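Local coordinates for protein DJ-1 homolog D (Arabidopsis thaliana, PDB 4OGG) that is a plant member of the DJ-1/PfpI family that carries two DJ-1-like domains one after the other in a single chain, at residues V213-Q216 against S217-L221; E174-P177 against E178-Q181; P37-K40 against A41-C45. One frame throughout, in Å; residues are numbered along the deposited sequence.

Contact 1: V213-Q216 against S217-L221; sequences VPFQ and SLQAL
The Phe215 ring and the side-chain amide of Gln219, one helical turn apart, cross obliquely with their planes 57° apart, so they do not form a parallel stack. The approach is made at one corner of the ring: Phe215 CE1 lies 3.3 Å from Gln219 OE1, and the amide carbon Gln219 CD comes to 3.4 Å from the same CE1. With CG of Phe215 anti to the backbone N (chi1 -171°), the ring swings out beside its own carbonyl carbon, to the flank where Gln219 emerges. The ring also makes edge-to-face contacts with Phe259 and Phe200, while the aliphatic side chains of Val225 and Ala227 touch it from strand 224-228.

Helix 208-221 connects the neighbouring parallel strands 197-201 and 224-228, a beta-alpha-beta crossover in the second DJ-1/PfpI domain. It is kinked at Pro214, whose N cannot donate to the preceding turn. The turn that follows is held by i-to-i+4 backbone bonds, as with Leu218 N to Pro214 O at 3.0 Å and Ala220 N to Gln216 O at 2.9 Å.

Val213 O accepts two bonds: Ser217 N at 2.8 Å and the hydroxyl Ser217 OG at 2.7 Å, from opposite faces of the carbonyl plane. The hydroxyl sits well above that plane, 44° out of it, and the bond gives this buried Ser217 OG a partner within its own helix. Further along, the branch point Leu218 CG rests 3.3 Å from Pro214 O, and the Leu218 side chain continues to Val225 and to Leu376 of helix 369-380.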
# COMPACT_ATOMS: atom_id res chain seq x y z
N VAL C 213 -7.26 20.54 -8.60
CA VAL C 213 -7.38 21.90 -8.10
C VAL C 213 -7.59 22.95 -9.19
O VAL C 213 -8.57 23.70 -9.14
CB VAL C 213 -6.17 22.28 -7.21
CG1 VAL C 213 -6.32 23.72 -6.72
CG2 VAL C 213 -6.09 21.34 -6.02
N PRO C 214 -6.70 23.02 -10.19
CA PRO C 214 -6.93 24.03 -11.22
C PRO C 214 -8.23 23.75 -11.99
O PRO C 214 -8.98 24.67 -12.32
CB PRO C 214 -5.70 23.90 -12.12
CG PRO C 214 -4.63 23.40 -11.17
CD PRO C 214 -5.39 22.36 -10.38
N PHE C 215 -8.49 22.48 -12.26
CA PHE C 215 -9.68 22.07 -13.00
C PHE C 215 -10.95 22.55 -12.31
O PHE C 215 -11.79 23.22 -12.93
CB PHE C 215 -9.69 20.55 -13.17
CG PHE C 215 -10.76 20.04 -14.09
CD1 PHE C 215 -11.99 19.60 -13.59
CD2 PHE C 215 -10.55 20.00 -15.46
CE1 PHE C 215 -12.98 19.13 -14.45
CE2 PHE C 215 -11.54 19.52 -16.33
CZ PHE C 215 -12.76 19.09 -15.82
N GLN C 216 -11.10 22.23 -11.04
CA GLN C 216 -12.29 22.64 -10.32
C GLN C 216 -12.31 24.12 -9.96
O GLN C 216 -13.38 24.71 -9.83
CB GLN C 216 -12.48 21.77 -9.07
CG GLN C 216 -12.76 20.32 -9.45
CD GLN C 216 -13.37 19.53 -8.32
OE1 GLN C 216 -14.40 18.87 -8.50
NE2 GLN C 216 -12.75 19.58 -7.16
N SER C 217 -11.14 24.73 -9.80
CA SER C 217 -11.08 26.15 -9.49
C SER C 217 -11.67 26.93 -10.66
O SER C 217 -12.47 27.85 -10.48
CB SER C 217 -9.64 26.60 -9.24
OG SER C 217 -9.13 26.08 -8.02
N LEU C 218 -11.26 26.56 -11.87
CA LEU C 218 -11.75 27.24 -13.07
C LEU C 218 -13.24 26.97 -13.30
O LEU C 218 -13.96 27.85 -13.77
CB LEU C 218 -10.92 26.81 -14.29
CG LEU C 218 -9.46 27.25 -14.24
CD1 LEU C 218 -8.67 26.59 -15.36
CD2 LEU C 218 -9.38 28.77 -14.34
N GLN C 219 -13.69 25.76 -12.98
CA GLN C 219 -15.11 25.44 -13.13
C GLN C 219 -15.93 26.23 -12.12
O GLN C 219 -17.08 26.59 -12.39
CB GLN C 219 -15.36 23.95 -12.90
CG GLN C 219 -14.86 23.03 -14.00
CD GLN C 219 -15.18 21.58 -13.70
OE1 GLN C 219 -14.86 21.08 -12.62
NE2 GLN C 219 -15.80 20.90 -14.66
N ALA C 220 -15.35 26.49 -10.95
CA ALA C 220 -16.05 27.23 -9.91
C ALA C 220 -16.35 28.66 -10.33
O ALA C 220 -17.34 29.26 -9.90
CB ALA C 220 -15.23 27.23 -8.63
N LEU C 221 -15.48 29.21 -11.18
CA LEU C 221 -15.65 30.57 -11.68
C LEU C 221 -16.76 30.61 -12.72
O LEU C 221 -17.32 31.67 -12.99
CB LEU C 221 -14.33 31.07 -12.29
CG LEU C 221 -13.16 31.29 -11.33
CD1 LEU C 221 -11.87 31.44 -12.11
CD2 LEU C 221 -13.43 32.52 -10.48

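Contact 2: E174-P177 against E178-Q181; sequences EGHP and EFIQ
The first turn of helix 176-186, in the first DJ-1/PfpI domain, is closed here by bonds to the carbonyls of Gly175, His176 and Pro177. Gly175 occupies the N-cap, and its O receives Phe179 N at 2.9 Å, nearly along the C=O axis. His176 O takes Ile180 N at 2.8 Å in an almost straight bond (171° at the hydrogen), and Pro177 O takes Gln181 N at 3.0 Å.

His176 and Phe179 run side by side, pointing the same way. Phe179 CD2 meets the edge of the imidazole, near its plane, with His176 ND1 4.1 Å away. This buried ND1 has no polar partner in the model. Phe179 reaches that position because its CG is anti to the backbone N (chi1 180°), and both side chains touch Ile117. On the next flank, Ile180 CG1 lies 3.2 Å from His176 O, an aliphatic contact on a carbonyl already engaged by the backbone of the same residue, while the side chain continues to Val20 and Leu25 of helix 15-27.

Pro177 stands two residues after the N-cap, where backbone N-H groups are not used in the helix's own i-to-i+4 bonds, so it fits without breaking one; proline is common in the first turn of alpha helices.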
# COMPACT_ATOMS: atom_id res chain seq x y z
N GLU C 174 -17.35 16.16 -6.12
CA GLU C 174 -17.78 16.39 -7.49
C GLU C 174 -18.65 17.64 -7.58
O GLU C 174 -18.90 18.15 -8.68
CB GLU C 174 -18.53 15.17 -8.02
CG GLU C 174 -17.60 14.04 -8.41
CD GLU C 174 -16.48 14.51 -9.32
OE1 GLU C 174 -16.78 15.07 -10.40
OE2 GLU C 174 -15.30 14.35 -8.95
N GLY C 175 -19.09 18.13 -6.43
CA GLY C 175 -19.91 19.33 -6.41
C GLY C 175 -19.09 20.57 -6.08
O GLY C 175 -19.65 21.66 -5.91
N HIS C 176 -17.77 20.42 -6.01
CA HIS C 176 -16.90 21.55 -5.68
C HIS C 176 -17.14 22.83 -6.49
O HIS C 176 -17.16 23.92 -5.93
CB HIS C 176 -15.42 21.18 -5.83
CG HIS C 176 -14.83 20.49 -4.63
ND1 HIS C 176 -15.29 20.69 -3.35
CD2 HIS C 176 -13.76 19.66 -4.52
CE1 HIS C 176 -14.53 20.01 -2.50
NE2 HIS C 176 -13.60 19.38 -3.19
N PRO C 177 -17.32 22.71 -7.83
CA PRO C 177 -17.55 23.92 -8.63
C PRO C 177 -18.67 24.83 -8.12
O PRO C 177 -18.43 26.00 -7.80
CB PRO C 177 -17.84 23.36 -10.02
CG PRO C 177 -16.97 22.12 -10.06
CD PRO C 177 -17.24 21.51 -8.69
N GLU C 178 -19.88 24.30 -8.05
CA GLU C 178 -21.03 25.07 -7.59
C GLU C 178 -20.91 25.37 -6.09
O GLU C 178 -21.32 26.43 -5.63
CB GLU C 178 -22.33 24.33 -7.88
CG GLU C 178 -23.56 24.99 -7.29
CD GLU C 178 -24.86 24.30 -7.67
OE1 GLU C 178 -24.83 23.10 -8.00
OE2 GLU C 178 -25.92 24.97 -7.62
N PHE C 179 -20.34 24.43 -5.35
CA PHE C 179 -20.15 24.56 -3.90
C PHE C 179 -19.33 25.82 -3.62
O PHE C 179 -19.74 26.69 -2.86
CB PHE C 179 -19.40 23.32 -3.39
CG PHE C 179 -19.12 23.33 -1.90
CD1 PHE C 179 -20.16 23.33 -0.98
CD2 PHE C 179 -17.81 23.26 -1.43
CE1 PHE C 179 -19.90 23.24 0.40
CE2 PHE C 179 -17.54 23.18 -0.06
CZ PHE C 179 -18.58 23.17 0.86
N ILE C 180 -18.17 25.89 -4.26
CA ILE C 180 -17.27 27.02 -4.09
C ILE C 180 -17.87 28.31 -4.65
O ILE C 180 -17.74 29.38 -4.04
CB ILE C 180 -15.91 26.72 -4.76
CG1 ILE C 180 -15.24 25.56 -4.02
CG2 ILE C 180 -15.03 27.96 -4.76
CD1 ILE C 180 -13.97 25.03 -4.66
N GLN C 181 -18.54 28.23 -5.80
CA GLN C 181 -19.14 29.42 -6.39
C GLN C 181 -20.18 30.03 -5.46
O GLN C 181 -20.22 31.24 -5.26
CB GLN C 181 -19.79 29.08 -7.74
CG GLN C 181 -20.09 30.31 -8.58
CD GLN C 181 -20.79 29.98 -9.88
OE1 GLN C 181 -22.01 29.81 -9.92
NE2 GLN C 181 -20.02 29.86 -10.96

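Contact 3: P37-K40 against A41-C45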
# COMPACT_ATOMS: atom_id res chain seq x y z
N PRO C 37 -8.22 21.09 15.95
CA PRO C 37 -8.14 21.09 17.41
C PRO C 37 -6.92 20.32 17.92
O PRO C 37 -6.58 19.26 17.40
CB PRO C 37 -9.46 20.44 17.84
CG PRO C 37 -9.82 19.56 16.66
CD PRO C 37 -9.47 20.46 15.49
N GLY C 38 -6.25 20.88 18.92
CA GLY C 38 -5.09 20.23 19.49
C GLY C 38 -3.81 20.39 18.69
O GLY C 38 -2.77 19.85 19.07
N LYS C 39 -3.86 21.12 17.58
CA LYS C 39 -2.68 21.33 16.75
C LYS C 39 -2.42 22.81 16.52
O LYS C 39 -3.33 23.63 16.64
CB LYS C 39 -2.84 20.61 15.41
CG LYS C 39 -2.99 19.10 15.55
CD LYS C 39 -2.82 18.36 14.24
CE LYS C 39 -2.88 16.85 14.48
NZ LYS C 39 -2.54 16.05 13.27
N LYS C 40 -1.18 23.13 16.20
CA LYS C 40 -0.78 24.52 15.97
C LYS C 40 -0.33 24.73 14.53
O LYS C 40 -0.10 23.77 13.80
CB LYS C 40 0.36 24.90 16.91
CG LYS C 40 0.12 24.54 18.37
CD LYS C 40 1.28 25.01 19.25
CE LYS C 40 2.61 24.42 18.80
NZ LYS C 40 3.73 24.84 19.68
N ALA C 41 -0.21 26.00 14.14
CA ALA C 41 0.23 26.33 12.80
C ALA C 41 1.57 25.64 12.56
O ALA C 41 2.45 25.66 13.43
CB ALA C 41 0.38 27.84 12.64
N GLY C 42 1.72 25.05 11.38
CA GLY C 42 2.95 24.35 11.07
C GLY C 42 2.79 22.85 11.23
O GLY C 42 3.54 22.09 10.62
N ASP C 43 1.84 22.43 12.05
CA ASP C 43 1.59 21.00 12.26
C ASP C 43 0.90 20.42 11.03
O ASP C 43 0.31 21.16 10.24
CB ASP C 43 0.70 20.75 13.48
CG ASP C 43 1.43 20.97 14.79
OD1 ASP C 43 2.68 20.98 14.79
OD2 ASP C 43 0.75 21.11 15.83
N SER C 44 0.98 19.10 10.88
CA SER C 44 0.36 18.45 9.73
C SER C 44 -0.75 17.49 10.11
O SER C 44 -0.81 16.98 11.24
CB SER C 44 1.43 17.69 8.93
OG SER C 44 2.04 16.69 9.73
N CYS C 45 -1.64 17.26 9.15
CA CYS C 45 -2.77 16.34 9.32
C CYS C 45 -2.74 15.34 8.18
O CYS C 45 -2.57 15.71 7.02
CB CYS C 45 -4.10 17.07 9.20
SG CYS C 45 -4.59 18.12 10.55
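Asp43 folds its carboxylate back over the start of the turn it belongs to, and Asp43 OD2 accepts the backbone Lys40 N at 2.8 Å. Asp43 CG lies beside its own backbone N (chi1 -74°), which turns the carboxylate toward that donor. The bond is almost straight at the hydrogen (176°), although the donor stands above the carboxylate plane, 44° out of it. In the reverse direction, Asp43 N donates to Lys40 O at 2.9 Å, so the same two residues are joined by two bonds, one from a side chain and one wholly backbone. The carbonyl is also approached by Asp43 CB, 3.1 Å from Lys40 O.

Lys39 spans the loop with a chain extended beyond CG. Its CB packs against Asp43 OD2 at 3.6 Å, and Lys39 NZ donates a hydrogen bond to Ser44 O at 2.8 Å. Lys39 NZ also has a salt bridge to Asp11 OD1; Asp43 OD2 is 6.6 Å from the ammonium and so takes no direct part in holding it. Beside the ammonium end, Cys45 SG lies 4.0 Å from Lys39 NZ.

Ala41 N is taken up by Thr71 OG1, and the backbone of Gly42 and Asp43 bonds to Leu68. Pro37 O accepts from Gln249 NE2 of a second subunit. Gly42, with positive phi, holds the third position, as expected for the type II beta turn from Lys40 to Asp43 that leads the chain from strand 30-35 into strand 44-51.

In the fold
Contacts 1 and 2 belong to different DJ-1/PfpI domains yet meet directly, their centres 9 Å apart. Where helices 208-221 and 176-186 pack, Gln181 NE2 approaches Ala220 O at 2.9 Å, a probable hydrogen bond, and Pro177 CG lies 3.5 Å from Gln219 OE1. The two helix segments therefore form part of the interface between the halves of the chain. Contact 2 also borders Ile117, the residue just before the modified cysteine at position 118 of its own domain. Contact 3 shares that domain but lies at the surface, with its centre about 27 Å from the centres of both others and nearest atoms about 15 Å away; its neighbour there is a second subunit.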